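Local coordinates for protein GCN5-related N-acetyltransferase (Brucella melitensis biovar Abortus 2308, PDB 3TCV) that probably transfers an acetyl group from acetyl-CoA to an amine, possibly a protein N-terminus, as a member of the GNAT acetyltransferase family, at residues R42-E47 / Q148-Q153; K106-V111 / G135-R140. One frame throughout, in Å; residues are numbered along the deposited sequence.

Interaction 1: R42-E47 / Q148-Q153; sequences RYVRLE and QFLFMQ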
loop_
_atom_site.group_PDB
_atom_site.type_symbol
_atom_site.label_atom_id
_atom_site.label_comp_id
_atom_site.label_asym_id
_atom_site.label_seq_id
_atom_site.Cartn_x
_atom_site.Cartn_y
_atom_site.Cartn_z
ATOM N N ARG B 42 26.253 -0.294 -19.071
ATOM C CA ARG B 42 26.877 0.186 -20.313
ATOM C C ARG B 42 26.622 1.676 -20.553
ATOM O O ARG B 42 27.512 2.396 -21.028
ATOM C CB ARG B 42 26.356 -0.615 -21.502
ATOM C CG ARG B 42 26.914 -0.193 -22.853
ATOM C CD ARG B 42 26.395 -1.113 -23.955
ATOM N NE ARG B 42 26.879 -2.483 -23.788
ATOM C CZ ARG B 42 28.071 -2.923 -24.206
ATOM N NH1 ARG B 42 28.927 -2.111 -24.833
ATOM N NH2 ARG B 42 28.412 -4.188 -23.993
ATOM N N TYR B 43 25.404 2.132 -20.247
ATOM C CA TYR B 43 24.972 3.506 -20.565
ATOM C C TYR B 43 24.907 4.413 -19.331
ATOM O O TYR B 43 25.036 5.619 -19.441
ATOM C CB TYR B 43 23.595 3.468 -21.255
ATOM C CG TYR B 43 23.550 2.521 -22.435
ATOM C CD1 TYR B 43 24.146 2.856 -23.643
ATOM C CD2 TYR B 43 22.919 1.281 -22.347
ATOM C CE1 TYR B 43 24.117 1.994 -24.722
ATOM C CE2 TYR B 43 22.904 0.408 -23.423
ATOM C CZ TYR B 43 23.491 0.776 -24.618
ATOM O OH TYR B 43 23.496 -0.082 -25.716
ATOM N N VAL B 44 24.723 3.818 -18.158
ATOM C CA VAL B 44 24.389 4.546 -16.936
ATOM C C VAL B 44 25.162 3.972 -15.744
ATOM O O VAL B 44 25.540 2.792 -15.741
ATOM C CB VAL B 44 22.872 4.410 -16.679
ATOM C CG1 VAL B 44 22.563 3.089 -15.961
ATOM C CG2 VAL B 44 22.334 5.609 -15.932
ATOM N N ARG B 45 25.398 4.820 -14.747
ATOM C CA ARG B 45 25.923 4.410 -13.461
ATOM C C ARG B 45 24.980 4.921 -12.367
ATOM O O ARG B 45 24.504 6.056 -12.443
ATOM C CB ARG B 45 27.324 4.980 -13.266
ATOM C CG ARG B 45 27.991 4.545 -11.980
ATOM C CD ARG B 45 29.494 4.793 -12.037
ATOM N NE ARG B 45 29.822 6.199 -11.867
ATOM C CZ ARG B 45 30.211 7.041 -12.833
ATOM N NH1 ARG B 45 30.352 6.639 -14.100
ATOM N NH2 ARG B 45 30.491 8.315 -12.520
ATOM N N LEU B 46 24.714 4.078 -11.368
ATOM C CA LEU B 46 23.913 4.456 -10.212
ATOM C C LEU B 46 24.837 4.544 -9.018
ATOM O O LEU B 46 25.527 3.584 -8.711
ATOM C CB LEU B 46 22.802 3.424 -9.938
ATOM C CG LEU B 46 21.887 3.051 -11.108
ATOM C CD1 LEU B 46 20.775 2.074 -10.710
ATOM C CD2 LEU B 46 21.317 4.332 -11.705
ATOM N N GLU B 47 24.852 5.703 -8.353
ATOM C CA GLU B 47 25.613 5.916 -7.128
ATOM C C GLU B 47 24.685 6.314 -5.977
ATOM O O GLU B 47 23.760 7.121 -6.164
ATOM C CB GLU B 47 26.652 7.014 -7.361
ATOM C CG GLU B 47 27.751 6.585 -8.323
ATOM C CD GLU B 47 28.777 7.665 -8.583
ATOM O OE1 GLU B 47 28.701 8.747 -7.975
ATOM O OE2 GLU B 47 29.661 7.429 -9.419
ATOM N N GLN B 148 16.511 1.550 -14.719
ATOM C CA GLN B 148 15.420 0.705 -14.215
ATOM C C GLN B 148 15.916 -0.751 -14.089
ATOM O O GLN B 148 15.744 -1.397 -13.027
ATOM C CB GLN B 148 14.206 0.813 -15.161
ATOM C CG GLN B 148 12.857 0.428 -14.610
ATOM C CD GLN B 148 12.770 -0.981 -14.058
ATOM O OE1 GLN B 148 12.759 -1.148 -12.871
ATOM N NE2 GLN B 148 12.657 -1.976 -14.913
ATOM N N PHE B 149 16.541 -1.237 -15.174
ATOM C CA PHE B 149 17.051 -2.596 -15.267
ATOM C C PHE B 149 17.985 -2.927 -14.120
ATOM O O PHE B 149 17.891 -4.000 -13.525
ATOM C CB PHE B 149 17.818 -2.832 -16.581
ATOM C CG PHE B 149 18.365 -4.236 -16.717
ATOM C CD1 PHE B 149 17.512 -5.317 -16.911
ATOM C CD2 PHE B 149 19.729 -4.479 -16.599
ATOM C CE1 PHE B 149 18.022 -6.612 -17.013
ATOM C CE2 PHE B 149 20.247 -5.766 -16.708
ATOM C CZ PHE B 149 19.391 -6.833 -16.920
ATOM N N LEU B 150 18.926 -2.033 -13.833
ATOM C CA LEU B 150 19.899 -2.305 -12.785
ATOM C C LEU B 150 19.252 -2.503 -11.401
ATOM O O LEU B 150 19.681 -3.355 -10.636
ATOM C CB LEU B 150 20.972 -1.224 -12.747
ATOM C CG LEU B 150 21.968 -1.194 -13.915
ATOM C CD1 LEU B 150 22.758 0.109 -13.864
ATOM C CD2 LEU B 150 22.882 -2.428 -13.943
ATOM N N PHE B 151 18.218 -1.724 -11.076
ATOM C CA PHE B 151 17.469 -1.949 -9.857
ATOM C C PHE B 151 16.733 -3.292 -9.893
ATOM O O PHE B 151 16.748 -4.039 -8.909
ATOM C CB PHE B 151 16.435 -0.836 -9.651
ATOM C CG PHE B 151 16.900 0.339 -8.814
ATOM C CD1 PHE B 151 18.235 0.537 -8.456
ATOM C CD2 PHE B 151 15.961 1.305 -8.421
ATOM C CE1 PHE B 151 18.595 1.640 -7.681
ATOM C CE2 PHE B 151 16.326 2.404 -7.658
ATOM C CZ PHE B 151 17.651 2.567 -7.299
ATOM N N MET B 152 16.081 -3.591 -11.019
ATOM C CA MET B 152 15.263 -4.796 -11.119
ATOM C C MET B 152 16.142 -6.037 -10.951
ATOM O O MET B 152 15.806 -6.997 -10.234
ATOM C CB MET B 152 14.519 -4.848 -12.444
ATOM C CG MET B 152 13.426 -5.910 -12.448
ATOM S SD MET B 152 12.110 -5.584 -13.626
ATOM C CE MET B 152 12.985 -5.786 -15.137
ATOM N N GLN B 153 17.294 -5.989 -11.604
ATOM C CA GLN B 153 18.262 -7.081 -11.524
ATOM C C GLN B 153 18.756 -7.307 -10.093
ATOM O O GLN B 153 18.876 -8.446 -9.635
ATOM C CB GLN B 153 19.452 -6.754 -12.406
ATOM C CG GLN B 153 20.430 -7.900 -12.525
ATOM C CD GLN B 153 21.433 -7.662 -13.616
ATOM O OE1 GLN B 153 21.532 -8.453 -14.567
ATOM N NE2 GLN B 153 22.162 -6.564 -13.513
#

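Interaction 2: K106-V111 / G135-R140; sequences KASGKV and GPLISR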
loop_
_atom_site.group_PDB
_atom_site.type_symbol
_atom_site.label_atom_id
_atom_site.label_comp_id
_atom_site.label_asym_id
_atom_site.label_seq_id
_atom_site.Cartn_x
_atom_site.Cartn_y
_atom_site.Cartn_z
ATOM N N LYS B 106 26.621 7.992 -18.508
ATOM C CA LYS B 106 28.036 7.659 -18.694
ATOM C C LYS B 106 28.646 8.416 -19.857
ATOM O O LYS B 106 29.802 8.819 -19.778
ATOM C CB LYS B 106 28.245 6.164 -18.866
ATOM C CG LYS B 106 28.154 5.408 -17.547
ATOM C CD LYS B 106 28.331 3.912 -17.720
ATOM C CE LYS B 106 29.687 3.583 -18.317
ATOM N NZ LYS B 106 29.988 2.145 -18.181
ATOM N N ALA B 107 27.866 8.633 -20.914
ATOM C CA ALA B 107 28.365 9.336 -22.102
ATOM C C ALA B 107 28.901 10.726 -21.756
ATOM O O ALA B 107 29.962 11.114 -22.240
ATOM C CB ALA B 107 27.271 9.433 -23.167
ATOM N N SER B 108 28.175 11.468 -20.917
ATOM C CA SER B 108 28.594 12.802 -20.478
ATOM C C SER B 108 29.362 12.810 -19.167
ATOM O O SER B 108 30.036 13.791 -18.838
ATOM C CB SER B 108 27.375 13.702 -20.338
ATOM O OG SER B 108 26.472 13.184 -19.375
ATOM N N GLY B 109 29.264 11.728 -18.404
ATOM C CA GLY B 109 29.771 11.701 -17.037
ATOM C C GLY B 109 28.976 12.512 -16.018
ATOM O O GLY B 109 29.385 12.593 -14.864
ATOM N N LYS B 110 27.837 13.084 -16.425
ATOM C CA LYS B 110 27.051 13.993 -15.586
ATOM C C LYS B 110 25.902 13.274 -14.884
ATOM O O LYS B 110 25.315 12.352 -15.434
ATOM C CB LYS B 110 26.410 15.111 -16.420
ATOM C CG LYS B 110 27.338 15.947 -17.298
ATOM C CD LYS B 110 28.315 16.756 -16.503
ATOM C CE LYS B 110 29.119 17.685 -17.421
ATOM N NZ LYS B 110 30.363 18.129 -16.732
ATOM N N VAL B 111 25.570 13.735 -13.689
ATOM C CA VAL B 111 24.348 13.287 -13.022
ATOM C C VAL B 111 23.185 13.749 -13.889
ATOM O O VAL B 111 23.116 14.912 -14.303
ATOM C CB VAL B 111 24.230 13.857 -11.599
ATOM C CG1 VAL B 111 22.872 13.490 -10.980
ATOM C CG2 VAL B 111 25.417 13.398 -10.733
ATOM N N GLY B 135 16.065 13.141 -16.167
ATOM C CA GLY B 135 16.121 14.369 -16.921
ATOM C C GLY B 135 16.490 14.187 -18.377
ATOM O O GLY B 135 16.674 13.061 -18.869
ATOM N N PRO B 136 16.588 15.304 -19.087
ATOM C CA PRO B 136 16.759 15.292 -20.542
ATOM C C PRO B 136 18.002 14.565 -21.056
ATOM O O PRO B 136 17.971 14.064 -22.177
ATOM C CB PRO B 136 16.784 16.769 -20.914
ATOM C CG PRO B 136 17.069 17.513 -19.671
ATOM C CD PRO B 136 16.644 16.662 -18.519
ATOM N N LEU B 137 19.052 14.446 -20.256
ATOM C CA LEU B 137 20.230 13.728 -20.707
ATOM C C LEU B 137 19.936 12.259 -20.951
ATOM O O LEU B 137 20.595 11.629 -21.771
ATOM C CB LEU B 137 21.386 13.843 -19.722
ATOM C CG LEU B 137 22.090 15.187 -19.532
ATOM C CD1 LEU B 137 23.158 15.012 -18.463
ATOM C CD2 LEU B 137 22.708 15.686 -20.835
ATOM N N ILE B 138 18.953 11.700 -20.239
ATOM C CA ILE B 138 18.692 10.270 -20.332
ATOM C C ILE B 138 17.255 9.896 -20.674
ATOM O O ILE B 138 17.013 8.744 -20.993
ATOM C CB ILE B 138 19.089 9.537 -19.032
ATOM C CG1 ILE B 138 18.252 10.017 -17.827
ATOM C CG2 ILE B 138 20.572 9.728 -18.779
ATOM C CD1 ILE B 138 18.540 9.246 -16.543
ATOM N N SER B 139 16.320 10.849 -20.589
ATOM C CA SER B 139 14.897 10.546 -20.766
ATOM C C SER B 139 14.674 9.984 -22.172
ATOM O O SER B 139 15.146 10.557 -23.145
ATOM C CB SER B 139 14.050 11.805 -20.582
ATOM O OG SER B 139 12.689 11.434 -20.475
ATOM N N ARG B 140 13.992 8.844 -22.271
ATOM C CA ARG B 140 13.773 8.186 -23.556
ATOM C C ARG B 140 15.056 7.751 -24.301
ATOM O O ARG B 140 15.031 7.569 -25.506
ATOM C CB ARG B 140 12.872 9.066 -24.448
#

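Interaction 1: R42-E47 / Q148-Q153
L46 and L150 both set CG anti to their own carbonyl carbon (chi1 -52° and -70°). Both side chains leave their backbones toward the other segment, and these torsions then place CG of L46 against CD1 of L150. V44, two residues before L46 on the same strand face, turns CG1 inward as well. Its CG1 touches CD1 of L150 at 3.6 Å, the two side chains running antiparallel past one another where they meet. CD1 of L150 thus meets both CG1 of V44 and CG of L46. CD1 of L46 lies 3.9 Å from CB of L150 and 3.7 Å from CD1 of F151, meeting that ring obliquely. The axes of the short segments 44-47 and 148-153 pass 9.6 Å apart at an angle of 55°. R45 points to the other side of the strand, where its NE makes a nearly straight salt bridge to OE2 of E47 at 2.7 Å. That bond lies in the guanidinium plane of R45 but reaches OE2 from the anti side, tilted from the carboxylate plane. The apolar layer continues to F101, which meets F151 edge-to-face, and to V103 on strand 99-105, touched by V44 and L46. This is a helix packed on the face of the GNAT sheet. No hydrogen bond joins the two segments, so the contact rests on buried apolar packing, with the ion pair kept to the opposite side of the strand.

Interaction 2: K106-V111 / G135-R140
The turn linking strands 99-105 and 110-121 meets the loop between strand 126-134 and helix 142-158, and L137 of that loop makes the contact. In GNAT enzymes the loop into this helix commonly binds the pyrophosphate of acetyl-CoA, and this loop probably does likewise. CD1 of L137 does the touching. It lies 3.8 Å from CB of K110 and 3.9 Å from OG of S108, with the carbonyl O of V111 a little farther off, at 4.2 Å. K110 offers only the base of its side chain, since the chain bends at chi2 (-65°) and carries the ammonium end away. S108 closes an ST turn: its OG accepts from the backbone N of K110 at 3.3 Å, and it is also hydrogen-bonded to OD2 of D105. Within the loop, O of G135 accepts from both I138 N and S139 N, which holds 135-139 in a tight turn from which L137 projects. L137 and I138 also touch A112, next along strand 110-121. One methyl group rests against a hydroxyl engaged in hydrogen bonds and an aliphatic carbon, so the contact is a small van der Waals one at the partly buried end of the sheet, by the 106-109 turn.

In the fold
The centres of interactions 1 and 2 lie 13 Å apart, and both reach the same mixed sheet. Along the chain, 42-47 comes first, then 106-111 and 135-140, and 148-153 last, so interaction 2 falls within the span that interaction 1 brackets. The two meet at K106: its N is 3.0 Å from O of Y43, a probable hydrogen bond, and its side chain packs on the backbone of 42-45. The loop of interaction 2 leads directly into helix 142-158, whose middle supplies interaction 1. Together they tie the strands 44-48 and 110-121 to the helix and its preceding loop within the GNAT domain.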